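PDB 3EDP: Lin2111 protein from Listeria innocua, which is of unknown function but probably binds DNA as a transcription regulator of the GntR family, with a UTRA domain following its winged helix-turn-helix. Local coordinates for residues A[9-21]-A[43-57]. Numbering follows the deposited sequence.
Sequences PLFEVIASKIKDS and YSSSRTTIRRAVDLL
Ala-15 and Ala-53 mark the crossing of helices 10-21 and 47-57, their CA atoms 4.6 Å apart; these small residues let the axes approach to 8.0 Å at a crossing angle of -57°. Apolar packing spreads from there. Phe-11 is a knob in the hole formed by Thr-49, Arg-52, Ala-53 and Leu-56. Its CB lies 3.6 Å from Arg-52 CB, and a chi1 of 74° places CG between the backbone N and the carbonyl carbon, the ring running on past Arg-52 CB to Leu-56 CD1. The Leu-56 side chain crosses that of Phe-11 at about a right angle, its CD1 near ring CE1 and 3.6 Å from Ala-15 CB. Farther along, Ile-18 CG2 and Leu-57 CD1 meet tightly at 3.4 Å, while the other Leu-57 methyl, CD2, rests against Ala-15 O.

The Tyr-43 ring packs on Ile-14, Lys-17 and Ile-18. Ile-14 CG2 makes a CH-pi contact over one ring face, 4.2 Å from the centroid, and Lys-17 runs past the ring in the opposite direction, its CB and CE near CE1. Ile-14 CD1 extends on to Ser-45 and the methyl of Thr-49.

Direct contact between the segments is mainly apolar; the polar bonds shape 43-57 itself. Ser-45 OG donates to Tyr-43 O (2.8 Å) from above the carbonyl plane, and Ser-46 OG caps helix 47-57 by accepting from Thr-49 N.

In this GntR-type winged helix-turn-helix, helix 47-57 corresponds to the probable recognition helix. Helix 10-21 packs against it, Ile-50 touches helix 36-42, and Val-54 and Leu-57 meet Val-63 on strand 63-66 of the wing.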
# COMPACT_ATOMS: atom_id res chain seq x y z
N PRO A 9 20.87 41.61 24.85
CA PRO A 9 19.61 41.66 25.60
C PRO A 9 19.25 40.29 26.22
O PRO A 9 19.67 39.24 25.73
CB PRO A 9 18.58 42.06 24.53
CG PRO A 9 19.23 41.66 23.23
CD PRO A 9 20.67 42.00 23.44
N LEU A 10 18.48 40.33 27.30
CA LEU A 10 18.20 39.13 28.09
C LEU A 10 17.48 38.01 27.31
O LEU A 10 17.80 36.83 27.48
CB LEU A 10 17.39 39.50 29.34
CG LEU A 10 17.09 38.29 30.24
CD1 LEU A 10 18.38 37.69 30.78
CD2 LEU A 10 16.13 38.67 31.36
N PHE A 11 16.52 38.36 26.47
CA PHE A 11 15.85 37.31 25.70
C PHE A 11 16.84 36.54 24.83
O PHE A 11 16.71 35.32 24.65
CB PHE A 11 14.66 37.85 24.90
CG PHE A 11 15.05 38.66 23.68
CD1 PHE A 11 15.15 38.05 22.44
CD2 PHE A 11 15.27 40.02 23.78
CE1 PHE A 11 15.49 38.79 21.31
CE2 PHE A 11 15.62 40.77 22.66
CZ PHE A 11 15.72 40.15 21.42
N GLU A 12 17.85 37.23 24.30
CA GLU A 12 18.86 36.57 23.48
C GLU A 12 19.76 35.68 24.33
O GLU A 12 20.16 34.59 23.89
CB GLU A 12 19.71 37.58 22.71
CG GLU A 12 19.02 38.18 21.50
CD GLU A 12 19.90 39.19 20.78
OE1 GLU A 12 21.12 39.25 21.08
OE2 GLU A 12 19.38 39.94 19.93
N VAL A 13 20.09 36.13 25.53
CA VAL A 13 20.89 35.32 26.45
C VAL A 13 20.13 34.03 26.75
O VAL A 13 20.69 32.93 26.69
CB VAL A 13 21.22 36.06 27.76
CG1 VAL A 13 21.94 35.14 28.74
CG2 VAL A 13 22.07 37.28 27.46
N ILE A 14 18.84 34.16 27.05
CA ILE A 14 18.01 33.01 27.36
C ILE A 14 17.80 32.08 26.15
O ILE A 14 17.86 30.86 26.29
CB ILE A 14 16.67 33.43 28.02
CG1 ILE A 14 16.95 33.99 29.42
CG2 ILE A 14 15.72 32.25 28.13
CD1 ILE A 14 15.71 34.44 30.13
N ALA A 15 17.59 32.65 24.97
CA ALA A 15 17.49 31.82 23.76
C ALA A 15 18.76 30.97 23.57
O ALA A 15 18.67 29.80 23.21
CB ALA A 15 17.24 32.70 22.52
N SER A 16 19.92 31.57 23.80
CA SER A 16 21.20 30.85 23.68
C SER A 16 21.29 29.67 24.64
O SER A 16 21.82 28.62 24.29
CB SER A 16 22.38 31.80 23.94
OG SER A 16 22.44 32.81 22.95
N LYS A 17 20.77 29.85 25.85
CA LYS A 17 20.79 28.78 26.85
C LYS A 17 19.84 27.65 26.48
O LYS A 17 20.17 26.47 26.65
CB LYS A 17 20.47 29.34 28.25
CG LYS A 17 21.54 30.31 28.77
CD LYS A 17 21.45 30.54 30.26
CE LYS A 17 20.49 31.68 30.60
NZ LYS A 17 20.58 32.10 32.04
N ILE A 18 18.67 27.99 25.95
CA ILE A 18 17.75 26.97 25.48
C ILE A 18 18.36 26.23 24.29
O ILE A 18 18.24 25.01 24.17
CB ILE A 18 16.39 27.56 25.09
CG1 ILE A 18 15.70 28.12 26.33
CG2 ILE A 18 15.50 26.47 24.44
CD1 ILE A 18 14.69 29.17 26.03
N LYS A 19 19.02 26.97 23.41
CA LYS A 19 19.70 26.39 22.27
C LYS A 19 20.76 25.39 22.75
O LYS A 19 20.91 24.30 22.18
CB LYS A 19 20.35 27.49 21.43
CG LYS A 19 20.48 27.18 19.96
CD LYS A 19 21.03 28.39 19.20
CE LYS A 19 20.32 29.67 19.62
NZ LYS A 19 21.01 30.89 19.10
N ASP A 20 21.49 25.75 23.80
CA ASP A 20 22.49 24.86 24.39
C ASP A 20 21.85 23.55 24.84
O ASP A 20 22.36 22.47 24.55
CB ASP A 20 23.19 25.52 25.58
CG ASP A 20 24.04 26.71 25.17
OD1 ASP A 20 24.31 26.86 23.96
OD2 ASP A 20 24.44 27.49 26.06
N SER A 21 20.73 23.66 25.55
CA SER A 21 20.01 22.49 26.03
C SER A 21 19.57 21.61 24.87
O SER A 21 19.64 20.38 24.95
CB SER A 21 18.80 22.91 26.85
OG SER A 21 19.20 23.63 28.01
N TYR A 43 14.28 30.00 34.24
CA TYR A 43 15.17 31.11 33.96
C TYR A 43 14.84 32.36 34.77
O TYR A 43 15.41 33.42 34.54
CB TYR A 43 15.19 31.41 32.45
CG TYR A 43 15.89 30.32 31.69
CD1 TYR A 43 17.26 30.13 31.83
CD2 TYR A 43 15.19 29.45 30.87
CE1 TYR A 43 17.92 29.13 31.16
CE2 TYR A 43 15.84 28.43 30.19
CZ TYR A 43 17.20 28.28 30.34
OH TYR A 43 17.86 27.28 29.67
N SER A 44 13.91 32.22 35.71
CA SER A 44 13.53 33.34 36.58
C SER A 44 13.28 34.60 35.76
O SER A 44 13.77 35.69 36.11
CB SER A 44 14.61 33.59 37.64
OG SER A 44 14.90 32.40 38.37
N SER A 45 12.52 34.47 34.68
CA SER A 45 12.32 35.60 33.77
C SER A 45 10.85 35.82 33.43
O SER A 45 10.00 34.97 33.72
CB SER A 45 13.16 35.43 32.50
OG SER A 45 14.54 35.39 32.81
N SER A 46 10.54 36.97 32.83
CA SER A 46 9.14 37.32 32.58
C SER A 46 8.54 36.52 31.43
O SER A 46 9.25 35.90 30.62
CB SER A 46 9.00 38.82 32.29
OG SER A 46 9.48 39.13 31.00
N ARG A 47 7.22 36.56 31.36
CA ARG A 47 6.48 35.96 30.26
C ARG A 47 6.93 36.56 28.92
O ARG A 47 7.10 35.85 27.93
CB ARG A 47 4.99 36.21 30.47
CG ARG A 47 4.07 35.51 29.48
CD ARG A 47 2.64 35.93 29.76
NE ARG A 47 1.66 35.16 29.00
CZ ARG A 47 0.35 35.29 29.13
NH1 ARG A 47 -0.15 36.18 29.98
NH2 ARG A 47 -0.47 34.54 28.40
N THR A 48 7.13 37.87 28.92
CA THR A 48 7.55 38.63 27.74
C THR A 48 8.96 38.26 27.30
O THR A 48 9.25 38.12 26.11
CB THR A 48 7.52 40.14 28.03
OG1 THR A 48 6.16 40.56 28.16
CG2 THR A 48 8.20 40.93 26.92
N THR A 49 9.86 38.14 28.26
CA THR A 49 11.22 37.72 27.98
C THR A 49 11.25 36.31 27.36
O THR A 49 11.91 36.08 26.34
CB THR A 49 12.07 37.77 29.25
OG1 THR A 49 12.21 39.14 29.65
CG2 THR A 49 13.45 37.15 29.01
N ILE A 50 10.51 35.39 27.96
CA ILE A 50 10.48 34.01 27.46
C ILE A 50 9.84 33.97 26.07
O ILE A 50 10.33 33.27 25.17
CB ILE A 50 9.71 33.09 28.42
CG1 ILE A 50 10.48 32.91 29.73
CG2 ILE A 50 9.43 31.73 27.76
CD1 ILE A 50 11.92 32.47 29.56
N ARG A 51 8.78 34.74 25.88
CA ARG A 51 8.09 34.73 24.58
C ARG A 51 9.02 35.22 23.48
O ARG A 51 9.01 34.72 22.35
CB ARG A 51 6.80 35.57 24.62
CG ARG A 51 6.13 35.71 23.25
CD ARG A 51 4.85 36.55 23.31
NE ARG A 51 5.10 37.92 23.76
CZ ARG A 51 4.70 38.41 24.93
NH1 ARG A 51 4.97 39.67 25.25
NH2 ARG A 51 4.02 37.65 25.77
N ARG A 52 9.86 36.20 23.81
CA ARG A 52 10.84 36.73 22.87
C ARG A 52 11.96 35.74 22.58
O ARG A 52 12.42 35.63 21.44
CB ARG A 52 11.41 38.05 23.37
CG ARG A 52 10.43 39.21 23.32
CD ARG A 52 10.93 40.37 24.18
NE ARG A 52 10.20 41.60 23.92
CZ ARG A 52 10.32 42.70 24.65
NH1 ARG A 52 11.15 42.72 25.70
NH2 ARG A 52 9.62 43.79 24.32
N ALA A 53 12.42 35.03 23.61
CA ALA A 53 13.44 34.01 23.43
C ALA A 53 12.92 32.92 22.49
O ALA A 53 13.61 32.52 21.56
CB ALA A 53 13.83 33.41 24.78
N VAL A 54 11.70 32.45 22.76
CA VAL A 54 11.10 31.40 21.95
C VAL A 54 10.87 31.88 20.51
O VAL A 54 11.19 31.15 19.57
CB VAL A 54 9.78 30.86 22.59
CG1 VAL A 54 9.10 29.84 21.66
CG2 VAL A 54 10.06 30.23 23.95
N ASP A 55 10.35 33.10 20.33
CA ASP A 55 10.18 33.67 18.99
C ASP A 55 11.48 33.56 18.20
O ASP A 55 11.49 33.23 17.02
CB ASP A 55 9.81 35.15 19.04
CG ASP A 55 8.36 35.39 19.41
OD1 ASP A 55 7.58 34.42 19.54
OD2 ASP A 55 8.01 36.58 19.58
N LEU A 56 12.59 33.86 18.88
CA LEU A 56 13.91 33.77 18.28
C LEU A 56 14.24 32.33 17.88
O LEU A 56 14.78 32.08 16.80
CB LEU A 56 14.95 34.29 19.28
CG LEU A 56 16.30 34.80 18.77
CD1 LEU A 56 17.14 35.28 19.95
CD2 LEU A 56 17.04 33.72 18.02
N LEU A 57 13.91 31.38 18.75
CA LEU A 57 14.17 29.98 18.46
C LEU A 57 13.29 29.48 17.31
O LEU A 57 13.75 28.72 16.46
CB LEU A 57 13.97 29.12 19.71
CG LEU A 57 14.92 29.52 20.84
CD1 LEU A 57 14.53 28.82 22.14
CD2 LEU A 57 16.35 29.21 20.46
O HOH W 1 17.00 25.17 28.88